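Local coordinates for sesquisabinene B synthase 2 (Santalum album, PDB 6A2A), which probably converts farnesyl diphosphate into sesquisabinene B, as a member of the terpene synthase family that depends on magnesium or manganese ions, at residues Gln257-Arg262 / Glu300-Glu305; Ile283-Tyr288 / Val308-Thr313; Thr219-Ala224 / Met292-Asn297; Leu247-Val252 / Met554-His559. All coordinates share one frame; numbering follows the deposited sequence.

Contact 1: residues Gln257-Arg262 / Glu300-Glu305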
loop_
_atom_site.group_PDB
_atom_site.type_symbol
_atom_site.label_atom_id
_atom_site.label_comp_id
_atom_site.label_asym_id
_atom_site.label_seq_id
_atom_site.Cartn_x
_atom_site.Cartn_y
_atom_site.Cartn_z
ATOM N N GLN A 257 3.762 -7.221 -13.839
ATOM C CA GLN A 257 2.959 -8.152 -13.057
ATOM C C GLN A 257 3.057 -7.800 -11.570
ATOM O O GLN A 257 2.050 -7.947 -10.843
ATOM C CB GLN A 257 3.403 -9.592 -13.340
ATOM C CG GLN A 257 2.971 -10.062 -14.718
ATOM C CD GLN A 257 3.502 -11.432 -15.051
ATOM O OE1 GLN A 257 4.405 -11.919 -14.377
ATOM N NE2 GLN A 257 2.924 -12.055 -16.061
ATOM N N LYS A 258 4.222 -7.355 -11.090
ATOM C CA LYS A 258 4.372 -6.965 -9.685
ATOM C C LYS A 258 3.548 -5.701 -9.386
ATOM O O LYS A 258 2.968 -5.546 -8.306
ATOM C CB LYS A 258 5.844 -6.744 -9.311
ATOM C CG LYS A 258 6.605 -8.063 -9.110
ATOM C CD LYS A 258 8.119 -7.917 -9.070
ATOM C CE LYS A 258 8.864 -9.177 -9.495
ATOM N NZ LYS A 258 8.664 -10.286 -8.536
ATOM N N GLU A 259 3.578 -4.796 -10.325
ATOM C CA GLU A 259 2.818 -3.529 -10.221
ATOM C C GLU A 259 1.321 -3.839 -10.111
ATOM O O GLU A 259 0.654 -3.233 -9.266
ATOM C CB GLU A 259 3.109 -2.607 -11.412
ATOM C CG GLU A 259 4.508 -2.034 -11.441
ATOM C CD GLU A 259 4.890 -1.422 -12.755
ATOM O OE1 GLU A 259 3.988 -1.335 -13.659
ATOM O OE2 GLU A 259 6.062 -1.057 -12.889
ATOM N N ILE A 260 0.774 -4.715 -10.957
ATOM C CA ILE A 260 -0.685 -4.965 -10.927
ATOM C C ILE A 260 -1.029 -5.662 -9.614
ATOM O O ILE A 260 -2.123 -5.483 -9.080
ATOM C CB ILE A 260 -1.188 -5.721 -12.173
ATOM C CG1 ILE A 260 -2.712 -5.746 -12.246
ATOM C CG2 ILE A 260 -0.622 -7.120 -12.254
ATOM C CD1 ILE A 260 -3.358 -4.372 -12.137
ATOM N N GLY A 261 -0.082 -6.465 -9.081
ATOM C CA GLY A 261 -0.276 -7.021 -7.778
ATOM C C GLY A 261 -0.460 -5.960 -6.712
ATOM O O GLY A 261 -1.421 -6.044 -5.922
ATOM N N ARG A 262 0.466 -4.985 -6.674
ATOM C CA ARG A 262 0.397 -3.902 -5.726
ATOM C C ARG A 262 -0.897 -3.098 -5.913
ATOM O O ARG A 262 -1.580 -2.761 -4.935
ATOM C CB ARG A 262 1.583 -2.968 -5.860
ATOM C CG ARG A 262 2.854 -3.539 -5.246
ATOM C CD ARG A 262 3.955 -2.506 -5.137
ATOM N NE ARG A 262 4.567 -2.277 -6.419
ATOM C CZ ARG A 262 5.508 -3.026 -6.985
ATOM N NH1 ARG A 262 6.009 -4.092 -6.365
ATOM N NH2 ARG A 262 5.903 -2.735 -8.207
ATOM N N GLU A 300 7.022 3.549 -10.313
ATOM C CA GLU A 300 6.269 4.279 -9.295
ATOM C C GLU A 300 5.308 5.308 -9.914
ATOM O O GLU A 300 4.181 5.483 -9.374
ATOM C CB GLU A 300 7.193 5.020 -8.322
ATOM C CG GLU A 300 7.720 4.081 -7.256
ATOM C CD GLU A 300 8.408 4.832 -6.136
ATOM O OE1 GLU A 300 9.532 5.318 -6.370
ATOM O OE2 GLU A 300 7.762 5.018 -5.098
ATOM N N VAL A 301 5.780 6.033 -10.904
ATOM C CA VAL A 301 4.967 7.034 -11.580
ATOM C C VAL A 301 3.796 6.320 -12.253
ATOM O O VAL A 301 2.636 6.778 -12.167
ATOM C CB VAL A 301 5.797 7.835 -12.581
ATOM C CG1 VAL A 301 4.937 8.716 -13.473
ATOM C CG2 VAL A 301 6.836 8.666 -11.849
ATOM N N ARG A 302 4.093 5.255 -12.956
ATOM C CA ARG A 302 3.036 4.499 -13.629
ATOM C C ARG A 302 1.983 3.996 -12.639
ATOM O O ARG A 302 0.767 4.070 -12.939
ATOM C CB ARG A 302 3.668 3.321 -14.389
ATOM C CG ARG A 302 2.659 2.345 -14.923
ATOM C CD ARG A 302 3.217 1.402 -15.990
ATOM N NE ARG A 302 4.404 0.641 -15.522
ATOM C CZ ARG A 302 5.690 1.000 -15.780
ATOM N NH1 ARG A 302 6.000 1.992 -16.620
ATOM N NH2 ARG A 302 6.656 0.325 -15.187
ATOM N N GLU A 303 2.395 3.498 -11.466
ATOM C CA GLU A 303 1.399 3.068 -10.457
ATOM C C GLU A 303 0.493 4.264 -10.069
ATOM O O GLU A 303 -0.716 4.111 -9.900
ATOM C CB GLU A 303 2.089 2.435 -9.256
ATOM C CG GLU A 303 2.574 1.018 -9.534
ATOM C CD GLU A 303 3.338 0.355 -8.373
ATOM O OE1 GLU A 303 2.850 0.412 -7.238
ATOM O OE2 GLU A 303 4.411 -0.256 -8.620
ATOM N N MET A 304 1.082 5.448 -9.851
ATOM C CA MET A 304 0.323 6.548 -9.378
ATOM C C MET A 304 -0.625 6.982 -10.507
ATOM O O MET A 304 -1.813 7.340 -10.236
ATOM C CB MET A 304 1.206 7.683 -8.865
ATOM C CG MET A 304 1.787 7.396 -7.470
ATOM S SD MET A 304 2.794 8.744 -6.870
ATOM C CE MET A 304 4.378 8.331 -7.615
ATOM N N GLU A 305 -0.173 6.951 -11.758
ATOM C CA GLU A 305 -1.071 7.403 -12.835
ATOM C C GLU A 305 -2.242 6.409 -12.948
ATOM O O GLU A 305 -3.344 6.785 -13.261
ATOM C CB GLU A 305 -0.330 7.487 -14.184
ATOM C CG GLU A 305 0.743 8.562 -14.268
ATOM C CD GLU A 305 0.220 9.977 -14.212
ATOM O OE1 GLU A 305 -0.637 10.320 -15.028
ATOM O OE2 GLU A 305 0.681 10.737 -13.355
#
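R302 reaches E259 because its CG leaves opposite the backbone N and the chain then folds at chi3 (56°), which turns NE and NH2 to face the other helix. E259 meets it with a chain extended beyond CG. The guanidinium grips the carboxylate side-on, one nitrogen to each oxygen. R302 NE donates to E259 OE1 over 2.7 Å at 164°, and R302 NH2 donates over 2.7 Å to E259 OE2, which uses its syn lone pair. The paired bonds restrict how the two flat groups can turn against each other.

R262, also bent at chi3, holds E303 differently. Its NE lies 3.0 Å and its NH2 2.9 Å from E303 OE2, so one oxygen takes both main bonds, from the same face of the carboxylate plane; a weak third bond runs from R262 NE to E303 OE1. E303 OE2 also lies against the E259 CG methylene, at 3.3 Å. The two carboxylates are near but not in contact, E259 OE2 being 4.6 Å from E303 OE2, and the arginines probably offset their like charges.

The short segments cross at -41° with axes 10.6 Å apart, a spacing bridged by these long polar side chains. Segment 257-262 belongs to helix 239-270 and 300-305 to helix 299-321. Y286 of helix 281-292 adds a hydrogen bond to E259 OE1, while R302 NH1 binds the carbonyls of L293 and E295 in the loop just before helix 299-321.

Contact 2: residues Ile283-Tyr288 / Val308-Thr313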
loop_
_atom_site.group_PDB
_atom_site.type_symbol
_atom_site.label_atom_id
_atom_site.label_comp_id
_atom_site.label_asym_id
_atom_site.label_seq_id
_atom_site.Cartn_x
_atom_site.Cartn_y
_atom_site.Cartn_z
ATOM N N ILE A 283 -8.200 -2.481 -13.668
ATOM C CA ILE A 283 -7.454 -3.164 -14.697
ATOM C C ILE A 283 -7.380 -2.361 -15.993
ATOM O O ILE A 283 -6.364 -2.258 -16.580
ATOM C CB ILE A 283 -7.888 -4.625 -14.899
ATOM C CG1 ILE A 283 -6.994 -5.298 -15.891
ATOM C CG2 ILE A 283 -9.241 -4.767 -15.494
ATOM C CD1 ILE A 283 -5.637 -5.577 -15.343
ATOM N N GLN A 284 -8.471 -1.763 -16.389
ATOM C CA GLN A 284 -8.478 -0.973 -17.576
ATOM C C GLN A 284 -7.584 0.264 -17.438
ATOM O O GLN A 284 -6.894 0.604 -18.347
ATOM C CB GLN A 284 -9.898 -0.655 -18.003
ATOM C CG GLN A 284 -10.550 -1.961 -18.407
ATOM C CD GLN A 284 -11.839 -1.911 -19.179
ATOM O OE1 GLN A 284 -12.062 -2.764 -19.990
ATOM N NE2 GLN A 284 -12.700 -0.977 -18.883
ATOM N N SER A 285 -7.574 0.874 -16.266
ATOM C CA SER A 285 -6.720 2.027 -16.066
ATOM C C SER A 285 -5.259 1.613 -16.206
ATOM O O SER A 285 -4.488 2.264 -16.815
ATOM C CB SER A 285 -6.917 2.663 -14.699
ATOM O OG SER A 285 -5.979 3.658 -14.481
ATOM N N TYR A 286 -4.923 0.504 -15.598
ATOM C CA TYR A 286 -3.568 0.011 -15.652
ATOM C C TYR A 286 -3.180 -0.338 -17.090
ATOM O O TYR A 286 -2.140 0.026 -17.535
ATOM C CB TYR A 286 -3.307 -1.145 -14.676
ATOM C CG TYR A 286 -1.859 -1.585 -14.678
ATOM C CD1 TYR A 286 -0.873 -0.797 -14.165
ATOM C CD2 TYR A 286 -1.487 -2.758 -15.258
ATOM C CE1 TYR A 286 0.450 -1.179 -14.207
ATOM C CE2 TYR A 286 -0.186 -3.143 -15.307
ATOM C CZ TYR A 286 0.793 -2.354 -14.787
ATOM O OH TYR A 286 2.079 -2.783 -14.862
ATOM N N MET A 287 -4.062 -0.998 -17.813
ATOM C CA MET A 287 -3.730 -1.348 -19.202
ATOM C C MET A 287 -3.477 -0.085 -20.033
ATOM O O MET A 287 -2.587 -0.126 -20.907
ATOM C CB MET A 287 -4.812 -2.226 -19.824
ATOM C CG MET A 287 -4.849 -3.598 -19.215
ATOM S SD MET A 287 -6.118 -4.645 -19.964
ATOM C CE MET A 287 -5.711 -4.514 -21.699
ATOM N N TYR A 288 -4.228 0.980 -19.814
ATOM C CA TYR A 288 -4.021 2.216 -20.511
ATOM C C TYR A 288 -2.709 2.829 -20.044
ATOM O O TYR A 288 -1.952 3.349 -20.856
ATOM C CB TYR A 288 -5.181 3.185 -20.245
ATOM C CG TYR A 288 -5.226 4.363 -21.192
ATOM C CD1 TYR A 288 -4.271 5.373 -21.147
ATOM C CD2 TYR A 288 -6.271 4.520 -22.077
ATOM C CE1 TYR A 288 -4.332 6.466 -22.006
ATOM C CE2 TYR A 288 -6.368 5.624 -22.910
ATOM C CZ TYR A 288 -5.366 6.578 -22.911
ATOM O OH TYR A 288 -5.505 7.660 -23.747
ATOM N N VAL A 308 -4.823 7.223 -10.282
ATOM C CA VAL A 308 -5.654 8.364 -10.715
ATOM C C VAL A 308 -6.656 7.911 -11.799
ATOM O O VAL A 308 -7.869 8.249 -11.734
ATOM C CB VAL A 308 -4.769 9.520 -11.188
ATOM C CG1 VAL A 308 -5.572 10.714 -11.651
ATOM C CG2 VAL A 308 -3.835 9.942 -10.065
ATOM N N GLY A 309 -6.195 7.140 -12.802
ATOM C CA GLY A 309 -7.102 6.697 -13.869
ATOM C C GLY A 309 -8.242 5.822 -13.372
ATOM O O GLY A 309 -9.386 5.983 -13.817
ATOM N N ALA A 310 -7.978 4.919 -12.407
ATOM C CA ALA A 310 -9.037 4.127 -11.806
ATOM C C ALA A 310 -10.034 5.033 -11.058
ATOM O O ALA A 310 -11.265 4.796 -11.170
ATOM C CB ALA A 310 -8.452 3.109 -10.892
ATOM N N LEU A 311 -9.578 6.083 -10.421
ATOM C CA LEU A 311 -10.469 7.014 -9.727
ATOM C C LEU A 311 -11.255 7.880 -10.716
ATOM O O LEU A 311 -12.443 8.159 -10.437
ATOM C CB LEU A 311 -9.676 7.872 -8.728
ATOM C CG LEU A 311 -9.172 7.029 -7.547
ATOM C CD1 LEU A 311 -8.152 7.761 -6.726
ATOM C CD2 LEU A 311 -10.328 6.570 -6.694
ATOM N N ILE A 312 -10.647 8.298 -11.811
ATOM C CA ILE A 312 -11.368 9.048 -12.873
ATOM C C ILE A 312 -12.523 8.191 -13.390
ATOM O O ILE A 312 -13.655 8.672 -13.409
ATOM C CB ILE A 312 -10.413 9.506 -13.991
ATOM C CG1 ILE A 312 -9.493 10.604 -13.481
ATOM C CG2 ILE A 312 -11.163 9.951 -15.228
ATOM C CD1 ILE A 312 -8.355 10.911 -14.399
ATOM N N THR A 313 -12.266 6.900 -13.692
ATOM C CA THR A 313 -13.272 5.967 -14.186
ATOM C C THR A 313 -14.413 5.829 -13.168
ATOM O O THR A 313 -15.627 5.945 -13.528
ATOM C CB THR A 313 -12.649 4.607 -14.543
ATOM O OG1 THR A 313 -11.708 4.888 -15.584
ATOM C CG2 THR A 313 -13.683 3.589 -14.987
#
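In the all-helical class I terpene synthase fold, helix 281-292 packs here against helix 299-321, the helix that carries the metal-binding D316 and D320 of the aspartate-rich DDXXD motif. S285 meets G309 at the point of close approach, where their CA atoms are 5.2 Å apart. Two small residues permit this: G309 brings no side chain to the interface, and S285 brings a single hydroxyl. With chi1 at 173°, S285 OG stands opposite its own backbone N and comes to 3.3 Å from G309 CA, over the backbone of the facing helix.

OG also lies 3.1 Å from A310 N, yet the angle is too poor for a hydrogen bond. The hydroxyl is instead hydrogen-bonded to A306 O, one turn earlier on helix 299-321. G309 is about 10 Å from the D316 side chain, so the contact is near the metal site but not part of it. Beside the hydroxyl, the methyl carbon of A310, CB, rests 4.1 Å from S285 CB.

Contact 3: residues Thr219-Ala224 / Met292-Asn297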
loop_
_atom_site.group_PDB
_atom_site.type_symbol
_atom_site.label_atom_id
_atom_site.label_comp_id
_atom_site.label_asym_id
_atom_site.label_seq_id
_atom_site.Cartn_x
_atom_site.Cartn_y
_atom_site.Cartn_z
ATOM N N THR A 219 0.551 2.450 -29.607
ATOM C CA THR A 219 1.332 2.425 -28.416
ATOM C C THR A 219 2.612 1.652 -28.647
ATOM O O THR A 219 2.694 0.762 -29.530
ATOM C CB THR A 219 0.650 1.813 -27.194
ATOM O OG1 THR A 219 0.592 0.386 -27.289
ATOM C CG2 THR A 219 -0.746 2.366 -26.929
ATOM N N ILE A 220 3.592 2.005 -27.888
ATOM C CA ILE A 220 4.907 1.253 -27.984
ATOM C C ILE A 220 4.734 -0.182 -27.478
ATOM O O ILE A 220 5.103 -1.111 -28.178
ATOM C CB ILE A 220 6.045 1.942 -27.235
ATOM C CG1 ILE A 220 6.276 3.328 -27.826
ATOM C CG2 ILE A 220 7.329 1.140 -27.326
ATOM C CD1 ILE A 220 7.100 4.250 -26.922
ATOM N N ARG A 221 4.126 -0.363 -26.322
ATOM C CA ARG A 221 4.236 -1.634 -25.615
ATOM C C ARG A 221 3.348 -2.685 -26.270
ATOM O O ARG A 221 3.783 -3.845 -26.436
ATOM C CB ARG A 221 3.881 -1.510 -24.132
ATOM C CG ARG A 221 4.095 -2.807 -23.357
ATOM C CD ARG A 221 5.556 -3.237 -23.401
ATOM N NE ARG A 221 5.720 -4.400 -22.539
ATOM C CZ ARG A 221 6.846 -5.111 -22.403
ATOM N NH1 ARG A 221 7.964 -4.745 -23.046
ATOM N NH2 ARG A 221 6.810 -6.198 -21.650
ATOM N N TYR A 222 2.126 -2.315 -26.635
ATOM C CA TYR A 222 1.225 -3.266 -27.267
ATOM C C TYR A 222 1.685 -3.548 -28.700
ATOM O O TYR A 222 1.498 -4.675 -29.161
ATOM C CB TYR A 222 -0.227 -2.801 -27.229
ATOM C CG TYR A 222 -0.784 -2.741 -25.836
ATOM C CD1 TYR A 222 -0.649 -1.592 -25.057
ATOM C CD2 TYR A 222 -1.444 -3.815 -25.269
ATOM C CE1 TYR A 222 -1.096 -1.550 -23.744
ATOM C CE2 TYR A 222 -1.910 -3.771 -23.966
ATOM C CZ TYR A 222 -1.740 -2.633 -23.199
ATOM O OH TYR A 222 -2.196 -2.543 -21.910
ATOM N N GLU A 223 2.289 -2.554 -29.371
ATOM C CA GLU A 223 2.861 -2.799 -30.707
ATOM C C GLU A 223 4.025 -3.792 -30.597
ATOM O O GLU A 223 4.203 -4.624 -31.526
ATOM C CB GLU A 223 3.335 -1.491 -31.362
ATOM C CG GLU A 223 3.837 -1.680 -32.795
ATOM C CD GLU A 223 2.836 -2.227 -33.796
ATOM O OE1 GLU A 223 1.600 -2.371 -33.511
ATOM O OE2 GLU A 223 3.343 -2.658 -34.917
ATOM N N ALA A 224 4.797 -3.702 -29.551
ATOM C CA ALA A 224 5.969 -4.580 -29.393
ATOM C C ALA A 224 5.513 -6.048 -29.371
ATOM O O ALA A 224 6.140 -6.917 -30.025
ATOM C CB ALA A 224 6.757 -4.239 -28.177
ATOM N N MET A 292 0.658 4.634 -21.894
ATOM C CA MET A 292 1.208 5.937 -21.578
ATOM C C MET A 292 2.702 5.826 -21.261
ATOM O O MET A 292 3.458 6.656 -21.722
ATOM C CB MET A 292 0.483 6.597 -20.382
ATOM C CG MET A 292 1.057 7.906 -19.971
ATOM S SD MET A 292 0.129 8.529 -18.498
ATOM C CE MET A 292 0.860 10.139 -18.348
ATOM N N LEU A 293 3.103 4.835 -20.472
ATOM C CA LEU A 293 4.516 4.673 -20.091
ATOM C C LEU A 293 4.669 3.221 -19.650
ATOM O O LEU A 293 3.949 2.748 -18.793
ATOM C CB LEU A 293 4.952 5.705 -19.025
ATOM C CG LEU A 293 4.460 5.540 -17.585
ATOM C CD1 LEU A 293 4.993 6.615 -16.665
ATOM C CD2 LEU A 293 2.933 5.546 -17.449
ATOM N N PHE A 294 5.590 2.480 -20.309
ATOM C CA PHE A 294 5.770 1.077 -20.000
ATOM C C PHE A 294 7.115 0.800 -19.296
ATOM O O PHE A 294 7.283 -0.277 -18.689
ATOM C CB PHE A 294 5.661 0.223 -21.278
ATOM C CG PHE A 294 6.904 0.360 -22.134
ATOM C CD1 PHE A 294 8.012 -0.417 -21.879
ATOM C CD2 PHE A 294 6.970 1.303 -23.148
ATOM C CE1 PHE A 294 9.158 -0.265 -22.645
ATOM C CE2 PHE A 294 8.152 1.523 -23.847
ATOM C CZ PHE A 294 9.221 0.694 -23.618
ATOM N N GLU A 295 8.082 1.715 -19.369
ATOM C CA GLU A 295 9.437 1.416 -18.910
ATOM C C GLU A 295 9.480 1.057 -17.423
ATOM O O GLU A 295 8.929 1.723 -16.550
ATOM C CB GLU A 295 10.393 2.576 -19.198
ATOM C CG GLU A 295 10.458 2.956 -20.647
ATOM C CD GLU A 295 9.438 3.907 -21.256
ATOM O OE1 GLU A 295 8.282 4.021 -20.768
ATOM O OE2 GLU A 295 9.768 4.432 -22.340
ATOM N N PRO A 296 10.209 -0.014 -17.089
ATOM C CA PRO A 296 10.393 -0.360 -15.722
ATOM C C PRO A 296 10.862 0.780 -14.814
ATOM O O PRO A 296 10.373 0.853 -13.631
ATOM C CB PRO A 296 11.478 -1.425 -15.741
ATOM C CG PRO A 296 11.329 -2.061 -17.068
ATOM C CD PRO A 296 10.759 -1.018 -17.994
ATOM N N ASN A 297 11.729 1.673 -15.294
ATOM C CA ASN A 297 12.321 2.636 -14.382
ATOM C C ASN A 297 11.300 3.727 -14.016
ATOM O O ASN A 297 11.617 4.599 -13.208
ATOM C CB ASN A 297 13.586 3.285 -14.930
ATOM C CG ASN A 297 14.806 2.392 -14.774
ATOM O OD1 ASN A 297 14.810 1.447 -13.983
ATOM N ND2 ASN A 297 15.844 2.692 -15.536
#
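The guanidinium of R221 and the ring of F294 are almost parallel, their planes only 10° apart, and they approach each other obliquely. The contact is made lower down the arginine: R221 CD sits 4.0 Å from F294 CD1, and R221 CB is 3.8 Å from F294 CB. I220 reaches the ring farther out, where its CG2 methyl comes within 3.6 Å of F294 CE2, again obliquely. Relative to the ring plane, both residues lie on the side opposite E295, whose carboxylate carbon CD is 3.8 Å above the other face, offset toward the rim. Y95 adds an edge-to-face ring contact.

F294 takes a chi1 of 74°, placing CG between its backbone N and carbonyl carbon, and this sends the ring toward helix 220-232. R221 bends at chi2, and its charged end passes on to F249, where NH2 is hydrogen-bonded to the backbone O and the guanidinium makes a cation-pi contact.

On the helix side, T219 OG1 accepts from Y222 N at 3.2 Å. F294 buries the loop between helices 281-292 and 299-321 against the first turn of helix 220-232. With T219 as N-cap, that turn is a standard capped helix start within the all-helical terpene synthase fold.

Contact 4: residues Leu247-Val252 / Met554-His559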
loop_
_atom_site.group_PDB
_atom_site.type_symbol
_atom_site.label_atom_id
_atom_site.label_comp_id
_atom_site.label_asym_id
_atom_site.label_seq_id
_atom_site.Cartn_x
_atom_site.Cartn_y
_atom_site.Cartn_z
ATOM N N LEU A 247 13.084 -11.895 -24.664
ATOM C CA LEU A 247 13.586 -11.976 -23.320
ATOM C C LEU A 247 13.285 -10.677 -22.549
ATOM O O LEU A 247 12.850 -10.712 -21.387
ATOM C CB LEU A 247 15.100 -12.229 -23.428
ATOM C CG LEU A 247 15.815 -12.939 -22.286
ATOM C CD1 LEU A 247 15.150 -14.243 -21.908
ATOM C CD2 LEU A 247 17.254 -13.220 -22.698
ATOM N N ASP A 248 13.630 -9.560 -23.151
ATOM C CA ASP A 248 13.390 -8.242 -22.569
ATOM C C ASP A 248 11.891 -8.049 -22.367
ATOM O O ASP A 248 11.502 -7.496 -21.335
ATOM C CB ASP A 248 13.957 -7.141 -23.389
ATOM C CG ASP A 248 13.972 -5.803 -22.653
ATOM O OD1 ASP A 248 14.773 -5.651 -21.701
ATOM O OD2 ASP A 248 13.101 -4.956 -22.993
ATOM N N PHE A 249 11.077 -8.521 -23.303
ATOM C CA PHE A 249 9.632 -8.431 -23.128
ATOM C C PHE A 249 9.218 -9.111 -21.834
ATOM O O PHE A 249 8.537 -8.509 -20.996
ATOM C CB PHE A 249 8.859 -9.047 -24.284
ATOM C CG PHE A 249 7.414 -8.633 -24.258
ATOM C CD1 PHE A 249 6.501 -9.319 -23.486
ATOM C CD2 PHE A 249 7.000 -7.486 -24.909
ATOM C CE1 PHE A 249 5.195 -8.879 -23.388
ATOM C CE2 PHE A 249 5.682 -7.076 -24.837
ATOM C CZ PHE A 249 4.798 -7.754 -24.063
ATOM N N ASN A 250 9.648 -10.360 -21.642
ATOM C CA ASN A 250 9.281 -11.084 -20.446
ATOM C C ASN A 250 9.827 -10.407 -19.178
ATOM O O ASN A 250 9.136 -10.440 -18.129
ATOM C CB ASN A 250 9.713 -12.549 -20.520
ATOM C CG ASN A 250 8.901 -13.387 -21.475
ATOM O OD1 ASN A 250 7.914 -12.933 -22.081
ATOM N ND2 ASN A 250 9.330 -14.627 -21.645
ATOM N N ILE A 251 11.018 -9.820 -19.216
ATOM C CA ILE A 251 11.575 -9.209 -18.019
ATOM C C ILE A 251 10.730 -7.970 -17.650
ATOM O O ILE A 251 10.350 -7.800 -16.499
ATOM C CB ILE A 251 13.052 -8.848 -18.225
ATOM C CG1 ILE A 251 13.887 -10.128 -18.356
ATOM C CG2 ILE A 251 13.554 -7.943 -17.121
ATOM C CD1 ILE A 251 15.308 -9.887 -18.844
ATOM N N VAL A 252 10.456 -7.137 -18.647
ATOM C CA VAL A 252 9.605 -5.952 -18.421
ATOM C C VAL A 252 8.238 -6.440 -17.927
ATOM O O VAL A 252 7.744 -5.911 -16.935
ATOM C CB VAL A 252 9.471 -5.080 -19.675
ATOM C CG1 VAL A 252 8.529 -3.910 -19.417
ATOM C CG2 VAL A 252 10.809 -4.553 -20.133
ATOM N N MET A 554 -4.114 -10.355 -21.955
ATOM C CA MET A 554 -3.538 -11.718 -21.834
ATOM C C MET A 554 -2.149 -11.705 -22.471
ATOM O O MET A 554 -1.191 -12.226 -21.920
ATOM C CB MET A 554 -4.391 -12.773 -22.554
ATOM C CG MET A 554 -5.671 -13.157 -21.825
ATOM S SD MET A 554 -5.310 -14.058 -20.284
ATOM C CE MET A 554 -6.929 -14.727 -19.892
ATOM N N SER A 555 -2.019 -11.075 -23.620
ATOM C CA SER A 555 -0.722 -11.197 -24.303
ATOM C C SER A 555 0.312 -10.245 -23.706
ATOM O O SER A 555 1.525 -10.519 -23.789
ATOM C CB SER A 555 -0.853 -11.009 -25.774
ATOM O OG SER A 555 -1.226 -9.699 -26.053
ATOM N N VAL A 556 -0.120 -9.102 -23.169
ATOM C CA VAL A 556 0.851 -8.116 -22.731
ATOM C C VAL A 556 1.164 -8.220 -21.247
ATOM O O VAL A 556 2.299 -8.066 -20.898
ATOM C CB VAL A 556 0.420 -6.707 -23.184
ATOM C CG1 VAL A 556 1.280 -5.619 -22.581
ATOM C CG2 VAL A 556 0.487 -6.683 -24.705
ATOM N N LEU A 557 0.209 -8.616 -20.391
ATOM C CA LEU A 557 0.430 -8.580 -18.973
ATOM C C LEU A 557 0.506 -9.983 -18.352
ATOM O O LEU A 557 1.288 -10.195 -17.382
ATOM C CB LEU A 557 -0.711 -7.785 -18.350
ATOM C CG LEU A 557 -0.702 -7.693 -16.835
ATOM C CD1 LEU A 557 0.529 -6.964 -16.320
ATOM C CD2 LEU A 557 -1.960 -6.992 -16.340
ATOM N N ILE A 558 -0.335 -10.894 -18.833
ATOM C CA ILE A 558 -0.561 -12.184 -18.138
ATOM C C ILE A 558 0.410 -13.272 -18.614
ATOM O O ILE A 558 0.985 -13.970 -17.781
ATOM C CB ILE A 558 -1.991 -12.691 -18.347
ATOM C CG1 ILE A 558 -3.080 -11.668 -17.988
ATOM C CG2 ILE A 558 -2.190 -14.014 -17.606
ATOM C CD1 ILE A 558 -3.010 -11.134 -16.609
ATOM N N HIS A 559 0.499 -13.482 -19.915
ATOM C CA HIS A 559 1.225 -14.669 -20.475
ATOM C C HIS A 559 2.622 -14.275 -20.922
ATOM O O HIS A 559 2.742 -13.462 -21.841
ATOM C CB HIS A 559 0.494 -15.261 -21.680
ATOM C CG HIS A 559 -0.787 -15.944 -21.356
ATOM N ND1 HIS A 559 -1.893 -15.840 -22.166
ATOM C CD2 HIS A 559 -1.165 -16.701 -20.305
ATOM C CE1 HIS A 559 -2.899 -16.507 -21.630
ATOM N NE2 HIS A 559 -2.485 -17.034 -20.485
#
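Apolar contact between these helices rests on one ring: F249 CZ lies 4.4 Å from V556 CG1, a loose touch near the end of helix 546-558. The F249 CG stands opposite the backbone N (chi1 -165°), which carries the ring out across the gap; the nearest CA atoms, those of F249 and V556, remain 8.8 Å apart.

Closer than the methyl are backbone carbonyls. F249 CE1 is 3.9 Å from V556 O and 4.0 Å from S555 O, both approaching the ring obliquely.

Polar links come from residues flanking the ring. Q253, one turn after F249, donates through NE2 to the carbonyls of V556 and H559, and N250 OD1 accepts from I561 N.

Backbone bonding marks a wider pi-type turn: H559 N bonds M554 O at 2.9 Å, five residues back, and H559 then leaves helical geometry. S555 and V556, whose carbonyls lie near the ring, belong to this last turn. The F249 ring thus makes the contact between the pi-turn C-terminal end of helix 546-558 and the long helix 239-270, and neighbouring Q253 adds the bonds to carbonyls, within the all-helical terpene synthase fold.

How the contacts relate
From the N terminus, helix 220-232 supplies the first half of contact 3, and helix 239-270 then supplies those of contact 4 (247-252) and contact 1 (257-262). Helix 281-292 opens contact 2. The following loop closes contact 3 after 67 intervening residues; helix 299-321 closes contact 1 after 37 and contact 2 after 19. Contact 4 closes last, after 301, at the end of helix 546-558. Contacts 1 and 2 nest inside its loop and cross each other, while contact 3 crosses all the others. Contacts 2 and 3 are joined through Y222 OH and M287 O, and L557 packs on I283 and Y286, tying the C-terminal helix to helix 281-292.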